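Local coordinates for phosphoribosylamine--glycine ligase (Thermotoga maritima, PDB 1VKZ), which catalyses the ATP-dependent joining of glycine to 5-phosphoribosylamine, giving glycinamide ribonucleotide in the second step of de novo purine synthesis, at residues 35-40 with 305-310; 109-114 with 185-190; 230-235 with 336-341; 98-103 with 264-269; 195-200 with 246-251. One frame throughout, in Å; residues are numbered along the deposited sequence.

Interaction 1: residues 35-40 with 305-310; sequences AKQGYE and GFVNAV
The phenol ring of Y39 meets V307 obliquely, neither squarely over a face nor along an edge: its CE2 lies 4.0 Å from V307 CG1, and the same ring also touches L311. The amide of Q37 takes no part itself; the aliphatic CG behind it does the touching, 3.7 Å from V307 CG2 and 3.8 Å from V307 CG1. These two side chains run antiparallel, and CG sits against the fork between the valine methyls. V310 CG2 lies 3.8 Å above one face of the F306 ring, toward its rim. A bend at chi2 (-50°) turns the Q37 amide aside, and the side chain also rests on P303 and E304 at the start of helix 303-315. V307 is buried and reaches A33 and F34 of helix 25-36, so this single valine serves both the end of that helix and the turn after it. The turn is a Schellman motif: G38, at positive phi, is the C-prime residue, with G38 N bonded to A35 O at 3.0 Å and Y39 N to F34 O. The contact thus packs a Schellman-capped helix end of the Rossmann-like N domain against helix 303-315 of the ATP-grasp part.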
# COMPACT_ATOMS: atom_id res chain seq x y z
N ALA A 35 -9.51 17.36 -5.11
CA ALA A 35 -10.76 18.03 -5.34
C ALA A 35 -10.94 19.12 -4.30
O ALA A 35 -11.54 20.17 -4.59
CB ALA A 35 -11.92 17.01 -5.28
N LYS A 36 -10.41 18.85 -3.11
CA LYS A 36 -10.41 19.78 -1.97
C LYS A 36 -9.58 21.04 -2.32
O LYS A 36 -9.94 22.16 -1.93
CB LYS A 36 -9.87 19.06 -0.71
CG LYS A 36 -10.27 19.65 0.63
CD LYS A 36 -10.35 18.58 1.71
CE LYS A 36 -10.23 19.16 3.15
NZ LYS A 36 -11.47 19.83 3.69
N GLN A 37 -8.51 20.85 -3.11
CA GLN A 37 -7.67 21.96 -3.58
C GLN A 37 -8.17 22.54 -4.89
O GLN A 37 -7.49 23.36 -5.49
CB GLN A 37 -6.22 21.50 -3.79
CG GLN A 37 -5.63 20.62 -2.67
CD GLN A 37 -5.84 21.21 -1.28
OE1 GLN A 37 -5.87 22.44 -1.13
NE2 GLN A 37 -5.96 20.33 -0.27
N GLY A 38 -9.33 22.11 -5.36
CA GLY A 38 -9.93 22.74 -6.54
C GLY A 38 -9.65 22.12 -7.89
O GLY A 38 -10.07 22.67 -8.91
N TYR A 39 -8.96 20.98 -7.92
CA TYR A 39 -8.68 20.29 -9.19
C TYR A 39 -9.87 19.45 -9.67
O TYR A 39 -10.71 19.01 -8.87
CB TYR A 39 -7.45 19.41 -9.06
CG TYR A 39 -6.19 20.19 -8.84
CD1 TYR A 39 -5.47 20.71 -9.91
CD2 TYR A 39 -5.71 20.42 -7.57
CE1 TYR A 39 -4.31 21.44 -9.71
CE2 TYR A 39 -4.55 21.14 -7.36
CZ TYR A 39 -3.86 21.65 -8.43
OH TYR A 39 -2.72 22.40 -8.20
N GLU A 40 -9.95 19.25 -10.99
CA GLU A 40 -11.00 18.46 -11.61
C GLU A 40 -10.51 17.03 -11.61
O GLU A 40 -9.46 16.74 -12.17
CB GLU A 40 -11.24 18.95 -13.05
CG GLU A 40 -12.67 18.82 -13.57
CD GLU A 40 -12.76 19.00 -15.09
OE1 GLU A 40 -12.11 18.20 -15.80
OE2 GLU A 40 -13.48 19.91 -15.57
N GLY A 305 -0.63 19.54 1.64
CA GLY A 305 0.79 19.25 1.54
C GLY A 305 1.05 18.02 0.70
O GLY A 305 2.00 17.98 -0.06
N PHE A 306 0.19 17.02 0.84
CA PHE A 306 0.27 15.85 -0.03
C PHE A 306 0.12 16.30 -1.49
O PHE A 306 1.01 16.09 -2.31
CB PHE A 306 -0.78 14.80 0.35
CG PHE A 306 -0.80 13.62 -0.57
CD1 PHE A 306 0.11 12.60 -0.43
CD2 PHE A 306 -1.72 13.55 -1.60
CE1 PHE A 306 0.10 11.51 -1.29
CE2 PHE A 306 -1.72 12.49 -2.46
CZ PHE A 306 -0.79 11.45 -2.30
N VAL A 307 -0.99 16.95 -1.79
CA VAL A 307 -1.24 17.48 -3.13
C VAL A 307 -0.08 18.29 -3.68
O VAL A 307 0.34 18.08 -4.81
CB VAL A 307 -2.51 18.35 -3.19
CG1 VAL A 307 -2.56 19.17 -4.48
CG2 VAL A 307 -3.72 17.48 -3.11
N ASN A 308 0.44 19.21 -2.90
CA ASN A 308 1.55 20.03 -3.36
C ASN A 308 2.81 19.24 -3.70
O ASN A 308 3.45 19.48 -4.72
CB ASN A 308 1.84 21.13 -2.36
CG ASN A 308 0.83 22.28 -2.44
OD1 ASN A 308 0.10 22.44 -3.44
ND2 ASN A 308 0.80 23.10 -1.41
N ALA A 309 3.17 18.29 -2.84
CA ALA A 309 4.39 17.51 -3.04
C ALA A 309 4.27 16.63 -4.30
O ALA A 309 5.19 16.51 -5.09
CB ALA A 309 4.67 16.66 -1.81
N VAL A 310 3.09 16.09 -4.53
CA VAL A 310 2.82 15.30 -5.71
C VAL A 310 2.94 16.16 -6.95
O VAL A 310 3.47 15.73 -7.95
CB VAL A 310 1.44 14.66 -5.62
CG1 VAL A 310 1.04 14.01 -6.90
CG2 VAL A 310 1.47 13.62 -4.53

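Interaction 2: residues 109-114 with 185-190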
# COMPACT_ATOMS: atom_id res chain seq x y z
N TYR A 109 14.50 -9.88 -8.08
CA TYR A 109 15.22 -8.74 -8.59
C TYR A 109 15.50 -7.76 -7.48
O TYR A 109 16.59 -7.22 -7.40
CB TYR A 109 14.47 -8.05 -9.73
CG TYR A 109 15.10 -6.73 -10.17
CD1 TYR A 109 16.14 -6.71 -11.08
CD2 TYR A 109 14.65 -5.52 -9.66
CE1 TYR A 109 16.70 -5.50 -11.50
CE2 TYR A 109 15.22 -4.33 -10.06
CZ TYR A 109 16.23 -4.33 -10.98
OH TYR A 109 16.79 -3.16 -11.37
N ALA A 110 14.52 -7.54 -6.59
CA ALA A 110 14.67 -6.51 -5.57
C ALA A 110 15.84 -6.83 -4.69
O ALA A 110 16.63 -5.94 -4.35
CB ALA A 110 13.38 -6.35 -4.76
N LYS A 111 15.99 -8.11 -4.36
CA LYS A 111 17.09 -8.56 -3.49
C LYS A 111 18.45 -8.42 -4.10
O LYS A 111 19.41 -8.08 -3.42
CB LYS A 111 16.88 -10.01 -3.10
CG LYS A 111 15.91 -10.18 -2.01
CD LYS A 111 16.36 -9.42 -0.76
CE LYS A 111 16.01 -10.16 0.53
NZ LYS A 111 16.85 -9.68 1.69
N ARG A 112 18.55 -8.70 -5.40
CA ARG A 112 19.83 -8.59 -6.07
C ARG A 112 20.23 -7.14 -6.24
O ARG A 112 21.40 -6.78 -6.14
CB ARG A 112 19.77 -9.35 -7.38
CG ARG A 112 19.99 -10.83 -7.14
CD ARG A 112 19.37 -11.72 -8.15
NE ARG A 112 19.61 -13.13 -7.86
CZ ARG A 112 19.25 -14.11 -8.69
NH1 ARG A 112 18.61 -13.83 -9.82
NH2 ARG A 112 19.52 -15.37 -8.38
N PHE A 113 19.23 -6.33 -6.47
CA PHE A 113 19.38 -4.90 -6.54
C PHE A 113 19.98 -4.38 -5.25
O PHE A 113 21.02 -3.71 -5.24
CB PHE A 113 17.99 -4.29 -6.77
CG PHE A 113 17.97 -2.81 -6.78
CD1 PHE A 113 18.39 -2.10 -7.88
CD2 PHE A 113 17.57 -2.11 -5.67
CE1 PHE A 113 18.37 -0.73 -7.87
CE2 PHE A 113 17.57 -0.72 -5.64
CZ PHE A 113 17.97 -0.04 -6.74
N MSE A 114 19.34 -4.71 -4.13
CA MSE A 114 19.80 -4.25 -2.84
C MSE A 114 21.25 -4.73 -2.47
O MSE A 114 22.06 -3.99 -1.89
CB MSE A 114 18.80 -4.69 -1.81
CG MSE A 114 17.47 -4.05 -1.95
SE MSE A 114 16.30 -4.56 -0.47
CE MSE A 114 15.16 -6.01 -1.21
N PRO A 185 10.39 -18.57 -9.02
CA PRO A 185 11.36 -18.63 -7.95
C PRO A 185 10.81 -18.06 -6.66
O PRO A 185 9.83 -17.31 -6.68
CB PRO A 185 12.51 -17.75 -8.46
CG PRO A 185 12.32 -17.69 -9.96
CD PRO A 185 10.88 -17.81 -10.18
N VAL A 186 11.46 -18.43 -5.55
CA VAL A 186 11.18 -17.83 -4.26
C VAL A 186 12.45 -17.33 -3.61
O VAL A 186 13.53 -17.85 -3.82
CB VAL A 186 10.45 -18.79 -3.30
CG1 VAL A 186 9.17 -19.27 -3.91
CG2 VAL A 186 11.34 -19.97 -2.90
N VAL A 187 12.30 -16.26 -2.85
CA VAL A 187 13.35 -15.78 -1.96
C VAL A 187 13.22 -16.54 -0.63
O VAL A 187 12.12 -16.73 -0.09
CB VAL A 187 13.25 -14.24 -1.68
CG1 VAL A 187 14.46 -13.74 -0.88
CG2 VAL A 187 13.11 -13.46 -3.01
N ILE A 188 14.35 -16.96 -0.10
CA ILE A 188 14.38 -17.45 1.25
C ILE A 188 15.06 -16.34 2.00
O ILE A 188 16.17 -15.97 1.68
CB ILE A 188 15.14 -18.76 1.31
CG1 ILE A 188 14.72 -19.67 0.13
CG2 ILE A 188 14.89 -19.44 2.67
CD1 ILE A 188 15.56 -20.90 -0.09
N ASP A 189 14.37 -15.75 2.97
CA ASP A 189 14.88 -14.60 3.66
C ASP A 189 15.20 -14.99 5.09
O ASP A 189 14.47 -15.73 5.75
CB ASP A 189 13.85 -13.47 3.62
CG ASP A 189 14.43 -12.10 3.16
OD1 ASP A 189 15.61 -12.06 2.78
OD2 ASP A 189 13.77 -11.02 3.17
N GLU A 190 16.33 -14.52 5.57
CA GLU A 190 16.68 -14.66 6.96
C GLU A 190 15.65 -13.87 7.74
O GLU A 190 15.48 -12.67 7.51
CB GLU A 190 18.08 -14.11 7.15
CG GLU A 190 18.48 -13.81 8.57
CD GLU A 190 19.73 -12.95 8.64
OE1 GLU A 190 19.78 -11.85 7.97
OE2 GLU A 190 20.65 -13.40 9.37
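K111 reaches from its helix to D189 on strand 186-190 and forms a buried salt bridge, NZ to OD1 at 2.9 Å. As a hydrogen bond this contact is weak, and the ammonium group has other acceptors: the backbone O of A122, its strongest polar partner, and T121 OG1. Three oxygens therefore share the lysine nitrogen, which probably helps to keep it charged inside the protein. The carboxylate is divided in a similar way. OD1 faces K111, whereas OD2 pairs with K147 NZ in a second salt bridge, so D189 is held between two lysines. K111 CE also lies close, 3.0 Å from D189 OD1. The lysine chain is bent at chi2 (-59°) and chi3 (-143°), and its aliphatic part crosses V187 on the way: CG1 of V187 is 4.0 Å from K111 CG and 4.1 Å from K111 CE. Residues 185-190 fall in the predicted ATP-binding region, and the side chain of D189 is about 8 Å from that of E285, a predicted magnesium ligand. Strand 186-190 runs between strands 124-127 and 144-148 in an antiparallel sheet, and F124 touches K111, V187 and D189 alike. Helix 107-116 packs over this sheet through K111 and R112, while A110, F113 and M114 lean on Y286 of strand 280-287.

Interaction 3: residues 230-235 with 336-341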
# COMPACT_ATOMS: atom_id res chain seq x y z
N GLY A 230 -5.33 -6.82 3.72
CA GLY A 230 -4.62 -5.73 3.08
C GLY A 230 -4.60 -4.47 3.94
O GLY A 230 -4.03 -3.45 3.46
N GLY A 231 -5.27 -4.56 5.12
CA GLY A 231 -5.22 -3.60 6.24
C GLY A 231 -6.55 -3.27 6.90
O GLY A 231 -7.47 -2.82 6.24
N MSE A 232 -6.66 -3.44 8.22
CA MSE A 232 -7.94 -3.21 8.95
C MSE A 232 -8.06 -1.84 9.65
O MSE A 232 -9.08 -1.51 10.27
CB MSE A 232 -8.18 -4.34 9.93
CG MSE A 232 -8.48 -5.64 9.22
SE MSE A 232 -10.15 -5.53 8.16
CE MSE A 232 -11.56 -5.78 9.68
N GLY A 233 -7.02 -1.04 9.56
CA GLY A 233 -7.10 0.33 9.98
C GLY A 233 -5.70 0.87 10.07
O GLY A 233 -4.72 0.13 9.88
N SER A 234 -5.61 2.15 10.36
CA SER A 234 -4.33 2.76 10.66
C SER A 234 -4.55 4.06 11.38
O SER A 234 -5.66 4.58 11.47
CB SER A 234 -3.51 2.97 9.39
OG SER A 234 -4.25 3.78 8.53
N TRP A 235 -3.47 4.56 11.94
CA TRP A 235 -3.53 5.86 12.49
C TRP A 235 -2.20 6.52 12.30
O TRP A 235 -1.22 5.86 11.94
CB TRP A 235 -3.90 5.81 13.94
CG TRP A 235 -2.92 5.15 14.78
CD1 TRP A 235 -2.87 3.81 15.14
CD2 TRP A 235 -1.82 5.78 15.43
NE1 TRP A 235 -1.79 3.58 15.96
CE2 TRP A 235 -1.13 4.77 16.16
CE3 TRP A 235 -1.34 7.09 15.48
CZ2 TRP A 235 0.01 5.05 16.92
CZ3 TRP A 235 -0.22 7.36 16.24
CH2 TRP A 235 0.44 6.35 16.95
N ARG A 336 -18.47 -9.27 5.92
CA ARG A 336 -18.40 -10.62 6.43
C ARG A 336 -17.80 -11.53 5.36
O ARG A 336 -18.23 -11.50 4.20
CB ARG A 336 -19.78 -11.14 6.80
CG ARG A 336 -19.76 -12.61 7.23
CD ARG A 336 -21.09 -13.17 7.60
NE ARG A 336 -21.62 -12.50 8.78
CZ ARG A 336 -22.68 -11.70 8.81
NH1 ARG A 336 -23.37 -11.40 7.71
NH2 ARG A 336 -23.05 -11.18 9.98
N GLY A 337 -16.82 -12.33 5.75
CA GLY A 337 -16.11 -13.21 4.82
C GLY A 337 -14.72 -12.72 4.40
O GLY A 337 -13.90 -13.52 3.93
N TYR A 338 -14.46 -11.43 4.58
CA TYR A 338 -13.18 -10.83 4.23
C TYR A 338 -12.08 -11.40 5.10
O TYR A 338 -12.25 -11.41 6.31
CB TYR A 338 -13.24 -9.31 4.46
CG TYR A 338 -11.95 -8.58 4.10
CD1 TYR A 338 -11.54 -8.49 2.78
CD2 TYR A 338 -11.16 -7.99 5.07
CE1 TYR A 338 -10.38 -7.84 2.42
CE2 TYR A 338 -9.97 -7.33 4.72
CZ TYR A 338 -9.57 -7.27 3.39
OH TYR A 338 -8.40 -6.64 2.99
N PRO A 339 -10.93 -11.83 4.55
CA PRO A 339 -10.57 -11.69 3.14
C PRO A 339 -10.86 -12.85 2.18
O PRO A 339 -10.96 -12.63 0.98
CB PRO A 339 -9.04 -11.48 3.20
CG PRO A 339 -8.63 -11.86 4.61
CD PRO A 339 -9.82 -12.43 5.31
N ASP A 340 -10.99 -14.07 2.68
CA ASP A 340 -10.99 -15.23 1.80
C ASP A 340 -12.22 -15.32 0.88
O ASP A 340 -12.19 -16.04 -0.12
CB ASP A 340 -10.83 -16.51 2.62
CG ASP A 340 -9.46 -16.61 3.30
OD1 ASP A 340 -8.72 -15.58 3.36
OD2 ASP A 340 -9.03 -17.69 3.79
N ALA A 341 -13.29 -14.60 1.22
CA ALA A 341 -14.57 -14.76 0.52
C ALA A 341 -15.56 -13.71 1.01
O ALA A 341 -16.49 -14.07 1.72
CB ALA A 341 -15.13 -16.16 0.78
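Y338 presents the edge of its ring to the selenium of M232, a selenomethionine: SE sits 3.9 Å from CE2 and 4.1 Å from CD2. The selenium is 5.1 Å from the ring centroid and 75° off the ring normal, which makes this an edge-on Met-aromatic contact. The M232 chain is bent at both chi2 and chi3, which brings SE beside the ring with the two side chains running antiparallel. Beyond the ring, the phenol oxygen accepts a nearly straight hydrogen bond from the backbone N of G230, with N to OH at 3.2 Å and an N-H...O angle of 161°. A face of the ring is partly covered by its own neighbour P339, whose CB stands 3.9 Å above the plane and toward the rim; the peptide bond between the two is cis. A phenylalanine in place of Y338 would probably keep the edge contact with M232 but leave the N-H of G230 without this acceptor. Y338 also touches T229, and its side chain is about 7 Å from that of K155 in the predicted ATP-binding region. The pairing closes the glycine-rich turn leading into strand 233-236 against the loop that follows its sheet neighbour 327-334, in the six-stranded antiparallel sheet.

Interaction 4: residues 98-103 with 264-269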
# COMPACT_ATOMS: atom_id res chain seq x y z
N LYS A 98 7.99 0.24 -16.09
CA LYS A 98 7.99 -1.20 -15.81
C LYS A 98 9.29 -1.70 -15.19
O LYS A 98 9.29 -2.52 -14.23
CB LYS A 98 7.81 -2.01 -17.08
CG LYS A 98 6.43 -2.06 -17.67
CD LYS A 98 6.23 -3.30 -18.63
CE LYS A 98 7.30 -3.44 -19.76
NZ LYS A 98 7.07 -2.57 -20.99
N GLU A 99 10.41 -1.26 -15.78
CA GLU A 99 11.72 -1.72 -15.36
C GLU A 99 11.99 -1.38 -13.91
O GLU A 99 12.64 -2.12 -13.22
CB GLU A 99 12.81 -1.13 -16.26
CG GLU A 99 12.78 -1.66 -17.69
CD GLU A 99 11.97 -0.81 -18.70
OE1 GLU A 99 11.05 -0.02 -18.32
OE2 GLU A 99 12.25 -0.94 -19.91
N VAL A 100 11.50 -0.24 -13.45
CA VAL A 100 11.78 0.23 -12.10
C VAL A 100 10.83 -0.47 -11.15
O VAL A 100 11.22 -0.83 -10.03
CB VAL A 100 11.61 1.75 -11.94
CG1 VAL A 100 11.85 2.15 -10.53
CG2 VAL A 100 12.55 2.49 -12.84
N ALA A 101 9.60 -0.67 -11.63
CA ALA A 101 8.55 -1.36 -10.86
C ALA A 101 8.82 -2.86 -10.63
O ALA A 101 8.13 -3.46 -9.81
CB ALA A 101 7.19 -1.16 -11.54
N ARG A 102 9.81 -3.44 -11.32
CA ARG A 102 10.38 -4.76 -10.95
C ARG A 102 10.85 -4.80 -9.50
O ARG A 102 11.00 -5.87 -8.91
CB ARG A 102 11.62 -5.09 -11.76
CG ARG A 102 11.46 -5.23 -13.18
CD ARG A 102 12.74 -5.75 -13.80
NE ARG A 102 12.85 -7.21 -13.62
CZ ARG A 102 13.97 -7.92 -13.73
NH1 ARG A 102 15.13 -7.32 -14.00
NH2 ARG A 102 13.92 -9.23 -13.55
N LEU A 103 11.15 -3.64 -8.94
CA LEU A 103 11.48 -3.55 -7.55
C LEU A 103 10.35 -4.11 -6.70
O LEU A 103 10.64 -4.72 -5.67
CB LEU A 103 11.76 -2.11 -7.17
CG LEU A 103 13.06 -1.50 -7.64
CD1 LEU A 103 13.14 -0.10 -7.08
CD2 LEU A 103 14.27 -2.29 -7.18
N TYR A 264 17.62 4.52 -15.17
CA TYR A 264 16.22 4.91 -15.10
C TYR A 264 16.07 6.00 -14.07
O TYR A 264 17.00 6.24 -13.31
CB TYR A 264 15.41 3.67 -14.73
CG TYR A 264 15.62 2.60 -15.77
CD1 TYR A 264 15.00 2.69 -16.99
CD2 TYR A 264 16.48 1.54 -15.55
CE1 TYR A 264 15.19 1.75 -17.97
CE2 TYR A 264 16.68 0.57 -16.53
CZ TYR A 264 16.03 0.69 -17.74
OH TYR A 264 16.20 -0.23 -18.77
N ALA A 265 14.91 6.65 -14.05
CA ALA A 265 14.60 7.68 -13.05
C ALA A 265 13.29 7.35 -12.42
O ALA A 265 12.31 7.12 -13.09
CB ALA A 265 14.54 9.06 -13.68
N TYR A 266 13.26 7.33 -11.09
CA TYR A 266 12.05 6.98 -10.35
C TYR A 266 11.22 8.21 -10.20
O TYR A 266 11.69 9.23 -9.71
CB TYR A 266 12.40 6.45 -8.98
CG TYR A 266 11.26 5.77 -8.32
CD1 TYR A 266 10.17 6.48 -7.80
CD2 TYR A 266 11.27 4.40 -8.14
CE1 TYR A 266 9.12 5.82 -7.15
CE2 TYR A 266 10.23 3.75 -7.51
CZ TYR A 266 9.17 4.47 -7.03
OH TYR A 266 8.17 3.79 -6.42
N ARG A 267 9.97 8.10 -10.64
CA ARG A 267 8.98 9.16 -10.53
C ARG A 267 7.80 8.51 -9.88
O ARG A 267 7.37 7.46 -10.33
CB ARG A 267 8.58 9.64 -11.93
CG ARG A 267 9.75 9.87 -12.90
CD ARG A 267 9.46 10.92 -13.96
NE ARG A 267 9.28 12.20 -13.29
CZ ARG A 267 8.17 12.92 -13.26
NH1 ARG A 267 7.06 12.56 -13.90
NH2 ARG A 267 8.17 14.04 -12.58
N GLY A 268 7.26 9.13 -8.84
CA GLY A 268 6.04 8.63 -8.22
C GLY A 268 6.13 8.46 -6.73
O GLY A 268 6.67 9.30 -6.05
N PHE A 269 5.57 7.38 -6.23
CA PHE A 269 5.55 7.12 -4.81
C PHE A 269 6.38 5.87 -4.59
O PHE A 269 6.27 4.90 -5.35
CB PHE A 269 4.11 6.86 -4.32
CG PHE A 269 3.16 7.93 -4.67
CD1 PHE A 269 3.09 9.05 -3.92
CD2 PHE A 269 2.37 7.82 -5.78
CE1 PHE A 269 2.24 10.02 -4.24
CE2 PHE A 269 1.54 8.80 -6.11
CZ PHE A 269 1.46 9.91 -5.33
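Two ring contacts of different kinds join E99 and V100 to Y264 and Y266. The first is a CH-pi interaction: E99 CB lies over one face of the Y264 ring, 4.1 Å from the centroid and 16° off the ring normal. E99 CG lies over the CZ-OH bond, 3.9 Å from Y264 OH, and a bend at chi2 brings the carboxylate round until its plane is inclined by 29° to the ring. The remaining contacts are apolar and belong to V100, which splits its methyls between the two tyrosines. CG2 meets the aliphatic CB of Y264 at 3.6 Å; CG1, placed opposite the backbone N by chi1 of 178°, approaches the Y266 ring obliquely, 3.3 Å from CD2 and 3.8 Å from CE2. A serine in place of Y264 would keep the CB that V100 touches but is likely to leave E99 CB without the ring face it rests on, opening a gap there. Within residues 264-269, Y266 OH points to the backbone O of F269, which lies in the ring plane, at a separation too short to be taken literally. V259 of helix 242-261 touches both V100 and Y264, and L256 of the same helix rests on Y266. The side chain of Y266 is about 7 Å from that of N287, a predicted magnesium ligand. Helix 98-105, at the junction of the N-terminal and ATP-grasp parts, is thereby seated against the loop that leads into strand 269-277 of the ATP-grasp domain.

Interaction 5: residues 195-200 with 246-251; sequences NELSAM and KKIEEL
I248 carries this contact from the helix side, and its two branches go to different residues of the strand. CD1, at the end of the longer branch, meets L197 CD2 at 4.0 Å, while the short branch sets CG2 3.9 Å from A199 CB. The isoleucine and leucine side chains cross at about a right angle and meet at their terminal methyls. With chi1 at -77°, I248 has CG2 opposite its backbone N and CG1 beside that nitrogen, and this divides the two branches between L197 and A199. Those two residues alternate with S198, whose side chain turns to the other face of the strand; L197 and A199 both point to the helix-facing side. In the next shell, F213 touches both A199 and I248, and L274 of the adjacent strand packs on A199 and also on L251, one turn beyond I248. The strand itself is fixed by backbone hydrogen bonds of L197 to L274 and of A199 to L272, and K247 NZ is bonded to G279 O, which ties the helix to the turn between strands 269-277 and 280-287. Residues 195-198 fall in the predicted ATP-binding region. Strand 195-204 lies between strands 207-210 and 269-277 in a four-stranded antiparallel sheet, and helix 242-261 packs across one face of that sheet within the ATP-grasp domain.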
# COMPACT_ATOMS: atom_id res chain seq x y z
N ASN A 195 10.58 -4.81 15.21
CA ASN A 195 9.32 -4.12 15.00
C ASN A 195 9.23 -3.68 13.54
O ASN A 195 10.11 -3.01 13.04
CB ASN A 195 9.23 -2.92 15.91
CG ASN A 195 9.67 -3.24 17.33
OD1 ASN A 195 9.44 -4.35 17.83
ND2 ASN A 195 10.32 -2.29 17.98
N GLU A 196 8.15 -4.08 12.89
CA GLU A 196 7.93 -3.78 11.51
C GLU A 196 7.45 -2.35 11.37
O GLU A 196 6.85 -1.82 12.29
CB GLU A 196 6.93 -4.77 10.87
CG GLU A 196 7.00 -4.74 9.34
CD GLU A 196 6.17 -5.81 8.66
OE1 GLU A 196 6.24 -6.99 9.09
OE2 GLU A 196 5.49 -5.45 7.67
N LEU A 197 7.73 -1.75 10.22
CA LEU A 197 7.49 -0.34 9.97
C LEU A 197 7.53 -0.02 8.47
O LEU A 197 8.31 -0.56 7.72
CB LEU A 197 8.56 0.48 10.67
CG LEU A 197 8.58 1.99 10.48
CD1 LEU A 197 7.34 2.68 11.12
CD2 LEU A 197 9.87 2.54 11.08
N SER A 198 6.67 0.89 8.04
CA SER A 198 6.61 1.23 6.64
C SER A 198 7.13 2.64 6.51
O SER A 198 6.98 3.44 7.43
CB SER A 198 5.18 1.13 6.10
OG SER A 198 4.42 2.31 6.35
N ALA A 199 7.76 2.93 5.38
CA ALA A 199 8.11 4.28 5.05
C ALA A 199 7.73 4.57 3.59
O ALA A 199 7.89 3.74 2.74
CB ALA A 199 9.55 4.50 5.32
N MSE A 200 7.19 5.75 3.34
CA MSE A 200 6.63 6.12 2.07
C MSE A 200 7.15 7.48 1.66
O MSE A 200 7.27 8.40 2.46
CB MSE A 200 5.10 6.23 2.15
CG MSE A 200 4.34 5.06 1.56
SE MSE A 200 2.59 4.75 2.46
CE MSE A 200 3.41 3.72 4.03
N LYS A 246 16.98 9.21 9.93
CA LYS A 246 18.16 9.44 9.08
C LYS A 246 18.62 8.17 8.35
O LYS A 246 19.01 8.22 7.18
CB LYS A 246 19.30 10.09 9.86
CG LYS A 246 20.45 10.54 8.95
CD LYS A 246 21.07 11.87 9.36
CE LYS A 246 20.50 13.05 8.55
NZ LYS A 246 21.15 14.34 8.95
N LYS A 247 18.56 7.04 9.03
CA LYS A 247 18.87 5.74 8.41
C LYS A 247 17.86 5.37 7.35
O LYS A 247 18.22 4.77 6.34
CB LYS A 247 18.93 4.64 9.48
CG LYS A 247 20.09 4.82 10.45
CD LYS A 247 20.08 3.75 11.53
CE LYS A 247 21.00 4.11 12.67
NZ LYS A 247 21.08 2.99 13.66
N ILE A 248 16.59 5.72 7.59
CA ILE A 248 15.50 5.50 6.63
C ILE A 248 15.71 6.33 5.40
O ILE A 248 15.46 5.85 4.28
CB ILE A 248 14.11 5.78 7.27
CG1 ILE A 248 13.71 4.60 8.18
CG2 ILE A 248 13.04 5.92 6.21
CD1 ILE A 248 12.39 4.78 8.95
N GLU A 249 16.14 7.57 5.60
CA GLU A 249 16.48 8.48 4.51
C GLU A 249 17.59 7.92 3.64
O GLU A 249 17.56 8.04 2.43
CB GLU A 249 16.96 9.81 5.08
CG GLU A 249 15.88 10.70 5.67
CD GLU A 249 16.42 12.05 6.13
OE1 GLU A 249 17.44 12.08 6.85
OE2 GLU A 249 15.82 13.10 5.78
N GLU A 250 18.57 7.32 4.30
CA GLU A 250 19.73 6.74 3.64
C GLU A 250 19.33 5.54 2.80
O GLU A 250 19.90 5.32 1.74
CB GLU A 250 20.78 6.36 4.69
CG GLU A 250 22.08 5.81 4.13
CD GLU A 250 23.17 5.67 5.20
OE1 GLU A 250 23.35 6.62 6.02
OE2 GLU A 250 23.86 4.61 5.21
N LEU A 251 18.34 4.77 3.26
CA LEU A 251 17.76 3.68 2.46
C LEU A 251 17.11 4.20 1.18
O LEU A 251 17.26 3.60 0.11
CB LEU A 251 16.74 2.87 3.27
CG LEU A 251 17.32 1.92 4.32
CD1 LEU A 251 16.21 1.23 5.15
CD2 LEU A 251 18.27 0.90 3.67

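Interactions 2 and 5 lie wholly in the ATP-grasp domain, on successive strands 186-190 and 195-204 of two different antiparallel sheets, with centres 19 Å apart. Interactions 1 and 4 both bring N-terminal segments onto this domain and touch each other where V310 and F306 pack on F269. Interaction 4 also adjoins interaction 2, since helices 98-105 and 107-116 follow one another and L103 meets F113. Interactions 4 and 5 share helix 242-261 as a neighbour or partner. Along the chain, interaction 1 spans interactions 2, 4 and 5. Interaction 3 alternates with it, its centre 28 Å from that of interaction 1, and lies at the six-stranded sheet that carries the C-terminal strands, so the contacts link distant parts of the chain.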